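Local coordinates for protein flavodoxin (Bacillus cereus, PDB 6GAQ) that binds flavin mononucleotide and probably serves as a low-potential electron donor to several redox enzymes, at residues S19-S24 / I130-E135; S63-D68 / C106-I111; G89-V94 / E122-G127. All coordinates share one frame; numbering follows the deposited sequence.

In the fold
The chain is a flavodoxin fold, a five-stranded parallel sheet with helices on both sides, and FMN sits at one end of it. Interactions 1 and 2 both touch the cofactor: 19-24 binds the phosphate and, through N21, the ribityl chain, against which L132 of 130-135 packs; 63-68 with 106-111 holds the flavin and ribityl chain. Their centres are about 13 Å apart, and they meet where T22 OG1 lies 3.5 Å from Y64 CB. Interaction 3 pairs neighbouring strands 91-98 and 122-131 farther from the cofactor, V94's side chain about 12 Å from FMN. Its centre lies about 17 Å from that of interaction 2, which it touches through V109, and about 21 Å from that of interaction 1.

Interaction 1: residues S19-S24 / I130-E135; sequences SGNTES and IELAPE. With CA (calcium ion), chain E; FMN (flavin mononucleotide), chain C.
N21 fits against the backbone of L132 and A133, and its side chain bridges the 132-133 backbone and FMN. Its CB lies 3.4 Å from L132 O. With CG anti to the carbonyl carbon (chi1 -56°), the amide passes close by A133 N, and its two ends diverge: OD1 packs on A133 CB at 3.2 Å, while ND2 donates to the ribityl oxygen FMN O4' at 2.9 Å. Further along the helix, S24 CB touches P134 CG at 3.9 Å; S24 N and S24 OG reach G20 O from opposite faces of its plane, tying down the N-cap residue. The same first turn belongs to the phosphate-binding loop of flavodoxins. T22 grips one phosphate oxygen twice, through N and through OG1, which lies 2.7 Å from FMN O2P, and S19 N donates to FMN O3P. Behind A133, calcium is bound by E131 O and A133 O, each at 2.5 Å, by a water and by D139 OD1. The phosphate is thus met by neutral N-H and hydroxyl donors at a helix start, whose dipole would favour its negative charge, while calcium, joining the carbonyls of E131 and A133, would restrain the turn beside N21.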
loop_
_atom_site.group_PDB
_atom_site.type_symbol
_atom_site.label_atom_id
_atom_site.label_comp_id
_atom_site.label_asym_id
_atom_site.label_seq_id
_atom_site.Cartn_x
_atom_site.Cartn_y
_atom_site.Cartn_z
ATOM N N SER A 19 -1.037 5.318 14.073
ATOM C CA SER A 19 -0.798 4.603 15.319
ATOM C C SER A 19 0.156 3.426 15.162
ATOM O O SER A 19 0.381 2.696 16.134
ATOM C CB SER A 19 -2.126 4.120 15.918
ATOM O OG SER A 19 -2.767 3.187 15.069
ATOM N N GLY A 20 0.718 3.215 13.971
ATOM C CA GLY A 20 1.769 2.240 13.772
ATOM C C GLY A 20 1.337 0.916 13.173
ATOM O O GLY A 20 2.205 0.110 12.818
ATOM N N ASN A 21 0.031 0.665 13.047
ATOM C CA ASN A 21 -0.421 -0.624 12.533
ATOM C C ASN A 21 -0.062 -0.790 11.060
ATOM O O ASN A 21 0.505 -1.815 10.663
ATOM C CB ASN A 21 -1.928 -0.777 12.741
ATOM C CG ASN A 21 -2.337 -0.605 14.190
ATOM O OD1 ASN A 21 -1.602 -0.981 15.103
ATOM N ND2 ASN A 21 -3.515 -0.031 14.409
ATOM N N THR A 22 -0.390 0.206 10.234
ATOM C CA THR A 22 -0.034 0.137 8.819
ATOM C C THR A 22 1.478 0.153 8.634
ATOM O O THR A 22 2.012 -0.528 7.749
ATOM C CB THR A 22 -0.677 1.296 8.055
ATOM O OG1 THR A 22 -2.058 1.404 8.420
ATOM C CG2 THR A 22 -0.570 1.071 6.553
ATOM N N GLU A 23 2.183 0.927 9.462
ATOM C CA GLU A 23 3.641 0.960 9.397
ATOM C C GLU A 23 4.235 -0.417 9.664
ATOM O O GLU A 23 5.196 -0.826 9.001
ATOM C CB GLU A 23 4.178 1.985 10.398
ATOM C CG GLU A 23 5.681 2.175 10.366
ATOM C CD GLU A 23 6.160 3.145 11.428
ATOM O OE1 GLU A 23 5.376 4.039 11.813
ATOM O OE2 GLU A 23 7.317 3.014 11.880
ATOM N N SER A 24 3.673 -1.149 10.629
ATOM C CA SER A 24 4.158 -2.496 10.916
ATOM C C SER A 24 3.916 -3.431 9.738
ATOM O O SER A 24 4.737 -4.312 9.456
ATOM C CB SER A 24 3.486 -3.034 12.179
ATOM O OG SER A 24 3.625 -2.122 13.254
ATOM N N ILE A 130 -5.720 -5.984 6.781
ATOM C CA ILE A 130 -5.348 -6.430 8.118
ATOM C C ILE A 130 -6.201 -5.663 9.120
ATOM O O ILE A 130 -6.499 -4.483 8.906
ATOM C CB ILE A 130 -3.842 -6.208 8.379
ATOM C CG1 ILE A 130 -2.998 -7.122 7.486
ATOM C CG2 ILE A 130 -3.489 -6.406 9.856
ATOM C CD1 ILE A 130 -2.913 -8.565 7.966
ATOM N N GLU A 131 -6.611 -6.330 10.199
ATOM C CA GLU A 131 -7.380 -5.666 11.243
ATOM C C GLU A 131 -6.441 -5.239 12.360
ATOM O O GLU A 131 -5.773 -6.081 12.981
ATOM C CB GLU A 131 -8.496 -6.566 11.773
ATOM C CG GLU A 131 -9.060 -6.132 13.128
ATOM C CD GLU A 131 -10.451 -6.687 13.396
ATOM O OE1 GLU A 131 -11.256 -5.991 14.051
ATOM O OE2 GLU A 131 -10.747 -7.814 12.955
ATOM N N LEU A 132 -6.380 -3.928 12.598
ATOM C CA LEU A 132 -5.565 -3.336 13.667
ATOM C C LEU A 132 -4.106 -3.680 13.372
ATOM O O LEU A 132 -3.696 -3.589 12.204
ATOM C CB LEU A 132 -6.096 -3.802 15.023
ATOM C CG LEU A 132 -7.478 -3.279 15.421
ATOM C CD1 LEU A 132 -7.838 -3.731 16.829
ATOM C CD2 LEU A 132 -7.501 -1.766 15.308
ATOM N N ALA A 133 -3.301 -4.076 14.370
ATOM C CA ALA A 133 -1.898 -4.404 14.180
ATOM C C ALA A 133 -1.735 -5.859 13.752
ATOM O O ALA A 133 -2.520 -6.723 14.155
ATOM C CB ALA A 133 -1.114 -4.163 15.467
ATOM N N PRO A 134 -0.726 -6.157 12.929
ATOM C CA PRO A 134 -0.434 -7.554 12.565
ATOM C C PRO A 134 0.326 -8.284 13.669
ATOM O O PRO A 134 1.478 -8.696 13.506
ATOM C CB PRO A 134 0.394 -7.389 11.284
ATOM C CG PRO A 134 1.126 -6.109 11.495
ATOM C CD PRO A 134 0.185 -5.209 12.259
ATOM N N GLU A 135 -0.335 -8.457 14.814
ATOM C CA GLU A 135 0.314 -8.895 16.043
ATOM C C GLU A 135 -0.032 -10.335 16.419
ATOM O O GLU A 135 -0.005 -10.694 17.599
ATOM C CB GLU A 135 -0.042 -7.949 17.189
ATOM C CG GLU A 135 -1.522 -7.912 17.533
ATOM C CD GLU A 135 -1.877 -6.763 18.456
ATOM O OE1 GLU A 135 -2.550 -5.816 17.997
ATOM O OE2 GLU A 135 -1.480 -6.805 19.639
HETATM CA CA CA E . -4.568 -8.035 13.903
HETATM N N1 FMN C . -11.285 1.345 10.183
HETATM C C2 FMN C . -11.971 0.953 9.052
HETATM O O2 FMN C . -11.702 -0.118 8.512
HETATM N N3 FMN C . -12.958 1.760 8.522
HETATM C C4 FMN C . -13.264 2.965 9.122
HETATM O O4 FMN C . -14.143 3.683 8.649
HETATM C C4A FMN C . -12.575 3.362 10.262
HETATM N N5 FMN C . -12.880 4.565 10.864
HETATM C C5A FMN C . -12.196 4.959 11.994
HETATM C C6 FMN C . -12.506 6.173 12.598
HETATM C C7 FMN C . -11.824 6.577 13.738
HETATM C C7M FMN C . -12.162 7.888 14.385
HETATM C C8 FMN C . -10.829 5.767 14.274
HETATM C C8M FMN C . -10.088 6.198 15.505
HETATM C C9 FMN C . -10.519 4.553 13.670
HETATM C C9A FMN C . -11.201 4.146 12.529
HETATM N N10 FMN C . -10.887 2.944 11.920
HETATM C C10 FMN C . -11.582 2.548 10.792
HETATM C "C1'" FMN C . -9.828 2.050 12.500
HETATM C "C2'" FMN C . -8.413 2.314 11.996
HETATM O "O2'" FMN C . -8.360 2.187 10.593
HETATM C "C3'" FMN C . -7.487 1.293 12.651
HETATM O "O3'" FMN C . -7.305 1.634 14.009
HETATM C "C4'" FMN C . -6.128 1.161 11.968
HETATM O "O4'" FMN C . -5.545 -0.065 12.352
HETATM C "C5'" FMN C . -5.166 2.292 12.322
HETATM O "O5'" FMN C . -3.970 2.085 11.603
HETATM P P FMN C . -2.624 2.911 11.924
HETATM O O1P FMN C . -1.997 2.344 13.173
HETATM O O2P FMN C . -1.659 2.769 10.773
HETATM O O3P FMN C . -2.952 4.369 12.143
HETATM O O HOH W 1 -5.197 -7.118 16.104
#

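Interaction 2: residues S63-D68 / C106-I111. With FMN (flavin mononucleotide), chain C.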
loop_
_atom_site.group_PDB
_atom_site.type_symbol
_atom_site.label_atom_id
_atom_site.label_comp_id
_atom_site.label_asym_id
_atom_site.label_seq_id
_atom_site.Cartn_x
_atom_site.Cartn_y
_atom_site.Cartn_z
ATOM N N SER A 63 -2.404 2.352 3.519
ATOM C CA SER A 63 -3.039 3.405 4.298
ATOM C C SER A 63 -4.084 2.798 5.219
ATOM O O SER A 63 -4.749 1.820 4.869
ATOM C CB SER A 63 -3.686 4.458 3.392
ATOM O OG SER A 63 -4.647 5.220 4.105
ATOM N N TYR A 64 -4.214 3.392 6.400
ATOM C CA TYR A 64 -5.318 3.063 7.282
ATOM C C TYR A 64 -6.568 3.821 6.849
ATOM O O TYR A 64 -6.511 4.772 6.065
ATOM C CB TYR A 64 -4.967 3.386 8.736
ATOM C CG TYR A 64 -4.767 4.858 9.033
ATOM C CD1 TYR A 64 -3.612 5.520 8.632
ATOM C CD2 TYR A 64 -5.724 5.582 9.729
ATOM C CE1 TYR A 64 -3.423 6.862 8.907
ATOM C CE2 TYR A 64 -5.543 6.924 10.008
ATOM C CZ TYR A 64 -4.392 7.558 9.598
ATOM O OH TYR A 64 -4.213 8.894 9.875
ATOM N N THR A 65 -7.712 3.380 7.360
ATOM C CA THR A 65 -8.990 3.999 7.040
ATOM C C THR A 65 -9.460 4.843 8.217
ATOM O O THR A 65 -9.396 4.409 9.371
ATOM C CB THR A 65 -10.043 2.943 6.698
ATOM O OG1 THR A 65 -9.572 2.128 5.617
ATOM C CG2 THR A 65 -11.342 3.608 6.280
ATOM N N TRP A 66 -9.925 6.055 7.920
ATOM C CA TRP A 66 -10.404 6.974 8.933
ATOM C C TRP A 66 -11.933 7.042 8.889
ATOM O O TRP A 66 -12.589 6.168 8.303
ATOM C CB TRP A 66 -9.738 8.338 8.737
ATOM C CG TRP A 66 -9.595 9.129 10.008
ATOM C CD1 TRP A 66 -10.022 10.406 10.227
ATOM C CD2 TRP A 66 -8.985 8.695 11.233
ATOM N NE1 TRP A 66 -9.716 10.796 11.509
ATOM C CE2 TRP A 66 -9.079 9.765 12.147
ATOM C CE3 TRP A 66 -8.369 7.509 11.647
ATOM C CZ2 TRP A 66 -8.582 9.683 13.447
ATOM C CZ3 TRP A 66 -7.874 7.431 12.937
ATOM C CH2 TRP A 66 -7.984 8.511 13.821
ATOM N N GLY A 67 -12.496 8.081 9.502
ATOM C CA GLY A 67 -13.930 8.201 9.694
ATOM C C GLY A 67 -14.790 8.029 8.458
ATOM O O GLY A 67 -14.554 8.668 7.428
ATOM N N ASP A 68 -15.795 7.154 8.562
ATOM C CA ASP A 68 -16.787 6.934 7.505
ATOM C C ASP A 68 -16.138 6.431 6.218
ATOM O O ASP A 68 -16.497 6.848 5.115
ATOM C CB ASP A 68 -17.604 8.200 7.244
ATOM C CG ASP A 68 -18.497 8.567 8.413
ATOM O OD1 ASP A 68 -19.302 7.710 8.839
ATOM O OD2 ASP A 68 -18.392 9.708 8.908
ATOM N N CYS A 106 -11.564 -1.139 5.820
ATOM C CA CYS A 106 -10.460 -0.968 4.873
ATOM C C CYS A 106 -10.948 -0.434 3.526
ATOM O O CYS A 106 -10.550 -0.922 2.466
ATOM C CB CYS A 106 -9.679 -2.273 4.691
ATOM S SG CYS A 106 -8.593 -2.696 6.075
ATOM N N GLU A 107 -11.820 0.578 3.566
ATOM C CA GLU A 107 -12.216 1.252 2.332
ATOM C C GLU A 107 -11.023 1.912 1.656
ATOM O O GLU A 107 -11.001 2.046 0.427
ATOM C CB GLU A 107 -13.296 2.297 2.617
ATOM C CG GLU A 107 -14.697 1.919 2.156
ATOM C CD GLU A 107 -14.709 1.109 0.876
ATOM O OE1 GLU A 107 -14.944 -0.116 0.948
ATOM O OE2 GLU A 107 -14.493 1.698 -0.203
ATOM N N ALA A 108 -10.025 2.329 2.442
ATOM C CA ALA A 108 -8.835 2.959 1.881
ATOM C C ALA A 108 -8.126 2.044 0.893
ATOM O O ALA A 108 -7.523 2.524 -0.074
ATOM C CB ALA A 108 -7.881 3.363 3.004
ATOM N N VAL A 109 -8.183 0.730 1.119
ATOM C CA VAL A 109 -7.586 -0.211 0.178
ATOM C C VAL A 109 -8.307 -0.149 -1.161
ATOM O O VAL A 109 -7.677 -0.170 -2.226
ATOM C CB VAL A 109 -7.602 -1.634 0.768
ATOM C CG1 VAL A 109 -6.929 -2.610 -0.177
ATOM C CG2 VAL A 109 -6.925 -1.650 2.131
ATOM N N THR A 110 -9.639 -0.062 -1.129
ATOM C CA THR A 110 -10.403 0.058 -2.367
ATOM C C THR A 110 -10.158 1.402 -3.041
ATOM O O THR A 110 -10.047 1.474 -4.270
ATOM C CB THR A 110 -11.894 -0.130 -2.084
ATOM O OG1 THR A 110 -12.091 -1.305 -1.287
ATOM C CG2 THR A 110 -12.673 -0.265 -3.387
ATOM N N ILE A 111 -10.065 2.474 -2.249
ATOM C CA ILE A 111 -9.889 3.811 -2.811
ATOM C C ILE A 111 -8.586 3.893 -3.597
ATOM O O ILE A 111 -8.565 4.322 -4.757
ATOM C CB ILE A 111 -9.939 4.870 -1.696
ATOM C CG1 ILE A 111 -11.334 4.921 -1.070
ATOM C CG2 ILE A 111 -9.537 6.233 -2.238
ATOM C CD1 ILE A 111 -11.401 5.725 0.211
HETATM N N1 FMN C . -11.285 1.345 10.183
HETATM C C2 FMN C . -11.971 0.953 9.052
HETATM O O2 FMN C . -11.702 -0.118 8.512
HETATM N N3 FMN C . -12.958 1.760 8.522
HETATM C C4 FMN C . -13.264 2.965 9.122
HETATM O O4 FMN C . -14.143 3.683 8.649
HETATM C C4A FMN C . -12.575 3.362 10.262
HETATM N N5 FMN C . -12.880 4.565 10.864
HETATM C C5A FMN C . -12.196 4.959 11.994
HETATM C C6 FMN C . -12.506 6.173 12.598
HETATM C C7 FMN C . -11.824 6.577 13.738
HETATM C C7M FMN C . -12.162 7.888 14.385
HETATM C C8 FMN C . -10.829 5.767 14.274
HETATM C C8M FMN C . -10.088 6.198 15.505
HETATM C C9 FMN C . -10.519 4.553 13.670
HETATM C C9A FMN C . -11.201 4.146 12.529
HETATM N N10 FMN C . -10.887 2.944 11.920
HETATM C C10 FMN C . -11.582 2.548 10.792
HETATM C "C1'" FMN C . -9.828 2.050 12.500
HETATM C "C2'" FMN C . -8.413 2.314 11.996
HETATM O "O2'" FMN C . -8.360 2.187 10.593
HETATM C "C3'" FMN C . -7.487 1.293 12.651
HETATM O "O3'" FMN C . -7.305 1.634 14.009
HETATM C "C4'" FMN C . -6.128 1.161 11.968
HETATM O "O4'" FMN C . -5.545 -0.065 12.352
HETATM C "C5'" FMN C . -5.166 2.292 12.322
HETATM O "O5'" FMN C . -3.970 2.085 11.603
HETATM P P FMN C . -2.624 2.911 11.924
HETATM O O1P FMN C . -1.997 2.344 13.173
HETATM O O2P FMN C . -1.659 2.769 10.773
HETATM O O3P FMN C . -2.952 4.369 12.143
#
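T65 and A108 meet through a single side-chain oxygen: T65 OG1 accepts the hydrogen bond of A108 N, at 3.2 Å and 162°. The same oxygen rests against C106 CA and 3.3 Å from A108 CB, whose methyl also faces Y64 O. With OG1 beside its own backbone N (chi1 -56°), the other branch of T65 is turned to the cofactor, and CG2 touches FMN N3 at 3.3 Å. The backbones bind from both segments: FMN O2' donates to T65 O at 2.7 Å, and C106 N gives a nearly straight bond to FMN O2, 2.9 Å long. This is the flavin site of the flavodoxin fold, where the loop after strand 58-63 and the turn before helix 107-117 flank the pyrimidine end of the isoalloxazine. The loop's two aromatic residues take other parts of FMN. W66 presents a ring face to the dimethylbenzene end, with CZ3 3.6 Å from FMN C8, and Y64 sets a face of its ring under phosphate oxygen O3P, 3.6 Å from its plane and offset toward the rim. One shell further out, S63 OG donates to Y64 O at 2.7 Å, giving a partner to the carbonyl that A108 CB faces. Y64 OH is hydrogen-bonded to E74 OE1, F73 stacks edge-to-face on W66, and L71 packs on A108.

Interaction 3: residues G89-V94 / E122-G127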
loop_
_atom_site.group_PDB
_atom_site.type_symbol
_atom_site.label_atom_id
_atom_site.label_comp_id
_atom_site.label_asym_id
_atom_site.label_seq_id
_atom_site.Cartn_x
_atom_site.Cartn_y
_atom_site.Cartn_z
ATOM N N GLY A 89 2.459 0.729 -17.137
ATOM C CA GLY A 89 3.601 -0.148 -17.018
ATOM C C GLY A 89 4.047 -0.432 -15.600
ATOM O O GLY A 89 4.884 -1.320 -15.397
ATOM N N LYS A 90 3.516 0.288 -14.615
ATOM C CA LYS A 90 3.884 0.090 -13.220
ATOM C C LYS A 90 3.003 -0.994 -12.609
ATOM O O LYS A 90 1.772 -0.884 -12.629
ATOM C CB LYS A 90 3.749 1.396 -12.437
ATOM C CG LYS A 90 4.545 2.553 -13.015
ATOM C CD LYS A 90 6.006 2.177 -13.211
ATOM C CE LYS A 90 6.805 3.336 -13.788
ATOM N NZ LYS A 90 8.139 2.893 -14.283
ATOM N N LYS A 91 3.633 -2.033 -12.069
ATOM C CA LYS A 91 2.924 -3.097 -11.367
ATOM C C LYS A 91 2.748 -2.685 -9.910
ATOM O O LYS A 91 3.732 -2.427 -9.211
ATOM C CB LYS A 91 3.689 -4.415 -11.477
ATOM C CG LYS A 91 3.824 -4.927 -12.901
ATOM C CD LYS A 91 4.987 -5.895 -13.037
ATOM C CE LYS A 91 5.162 -6.344 -14.479
ATOM N NZ LYS A 91 4.431 -7.611 -14.757
ATOM N N VAL A 92 1.496 -2.621 -9.453
ATOM C CA VAL A 92 1.183 -2.027 -8.162
ATOM C C VAL A 92 0.328 -2.971 -7.326
ATOM O O VAL A 92 -0.267 -3.928 -7.826
ATOM C CB VAL A 92 0.466 -0.667 -8.309
ATOM C CG1 VAL A 92 1.308 0.296 -9.133
ATOM C CG2 VAL A 92 -0.907 -0.859 -8.930
ATOM N N ALA A 93 0.279 -2.675 -6.027
ATOM C CA ALA A 93 -0.581 -3.370 -5.082
ATOM C C ALA A 93 -0.887 -2.418 -3.933
ATOM O O ALA A 93 -0.262 -1.365 -3.791
ATOM C CB ALA A 93 0.061 -4.665 -4.573
ATOM N N VAL A 94 -1.869 -2.795 -3.114
ATOM C CA VAL A 94 -2.342 -1.955 -2.019
ATOM C C VAL A 94 -2.523 -2.817 -0.776
ATOM O O VAL A 94 -2.830 -4.009 -0.863
ATOM C CB VAL A 94 -3.664 -1.230 -2.387
ATOM C CG1 VAL A 94 -4.134 -0.329 -1.253
ATOM C CG2 VAL A 94 -3.496 -0.416 -3.662
ATOM N N GLU A 122 -0.772 -1.363 -13.514
ATOM C CA GLU A 122 -1.185 -2.762 -13.590
ATOM C C GLU A 122 -1.342 -3.288 -12.169
ATOM O O GLU A 122 -0.355 -3.607 -11.500
ATOM C CB GLU A 122 -0.182 -3.592 -14.383
ATOM C CG GLU A 122 -0.562 -5.066 -14.481
ATOM C CD GLU A 122 0.545 -5.929 -15.056
ATOM O OE1 GLU A 122 0.297 -7.127 -15.307
ATOM O OE2 GLU A 122 1.663 -5.411 -15.258
ATOM N N LEU A 123 -2.584 -3.374 -11.705
ATOM C CA LEU A 123 -2.883 -3.906 -10.381
ATOM C C LEU A 123 -2.772 -5.425 -10.433
ATOM O O LEU A 123 -3.597 -6.093 -11.065
ATOM C CB LEU A 123 -4.272 -3.462 -9.935
ATOM C CG LEU A 123 -4.694 -3.838 -8.516
ATOM C CD1 LEU A 123 -3.710 -3.278 -7.503
ATOM C CD2 LEU A 123 -6.100 -3.336 -8.244
ATOM N N VAL A 124 -1.759 -5.974 -9.763
ATOM C CA VAL A 124 -1.437 -7.389 -9.921
ATOM C C VAL A 124 -2.207 -8.307 -8.976
ATOM O O VAL A 124 -2.294 -9.514 -9.243
ATOM C CB VAL A 124 0.073 -7.625 -9.741
ATOM C CG1 VAL A 124 0.842 -7.074 -10.934
ATOM C CG2 VAL A 124 0.560 -6.994 -8.447
ATOM N N GLN A 125 -2.766 -7.783 -7.887
ATOM C CA GLN A 125 -3.479 -8.631 -6.941
ATOM C C GLN A 125 -4.379 -7.776 -6.063
ATOM O O GLN A 125 -4.188 -6.564 -5.935
ATOM C CB GLN A 125 -2.509 -9.450 -6.081
ATOM C CG GLN A 125 -1.499 -8.616 -5.312
ATOM C CD GLN A 125 -0.332 -9.442 -4.804
ATOM O OE1 GLN A 125 0.289 -10.190 -5.559
ATOM N NE2 GLN A 125 -0.032 -9.312 -3.518
ATOM N N GLU A 126 -5.365 -8.435 -5.457
ATOM C CA GLU A 126 -6.287 -7.764 -4.554
ATOM C C GLU A 126 -5.559 -7.302 -3.296
ATOM O O GLU A 126 -4.571 -7.902 -2.864
ATOM C CB GLU A 126 -7.445 -8.696 -4.189
ATOM C CG GLU A 126 -8.547 -8.060 -3.350
ATOM C CD GLU A 126 -9.129 -6.812 -3.989
ATOM O OE1 GLU A 126 -9.324 -6.805 -5.222
ATOM O OE2 GLU A 126 -9.393 -5.838 -3.253
ATOM N N GLY A 127 -6.061 -6.218 -2.710
ATOM C CA GLY A 127 -5.369 -5.595 -1.602
ATOM C C GLY A 127 -5.360 -6.451 -0.351
ATOM O O GLY A 127 -6.228 -7.298 -0.129
#
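The backbones of K90-V94 and E122-G127 run parallel, their end-to-end directions 10° apart, and are tied by a short ladder in which E122 N donates to K90 O at 2.7 Å, V92 N to E122 O at 2.9 Å and V124 N to V92 O at 3.2 Å. The first two bonds straddle K91; in the last, V124 N comes in nearly along the C=O axis of V92 (C=O...N 166°). Beyond it the ladder does not continue in the same register, as 122-131 is interrupted by a bulge or short loop, and the edges meet again farther on as a CA-H...O contact of 3.1 Å from G127 CA to V94 O. On one face K91 and E122 lie side by side. E122 CG is anti to its backbone N (chi1 179°) and the chain runs out extended, bringing OE2 3.2 Å from K91 CG. The bend near the end of the lysine then turns NZ to the carboxylate, a salt bridge of 3.6 Å between K91 NZ and E122 OE2. V124 fills in beside this pair, its CG1 3.9 Å from K91 CB. On the other face V92 and L123 make an apolar contact, CG2 to CD1 at 4.0 Å, and the same leucine methyl reaches over the V92 carbonyl to A93. Strand 91-98, helix 107-117 and strand 122-131 form a beta-alpha-beta unit. That helix packs through L116 on V92 and through E113 on L123, helix 137-152 packs on A93 and V124, and strand 58-63 pairs with 91-98 on the side away from 122-131, an edge strand of the sheet.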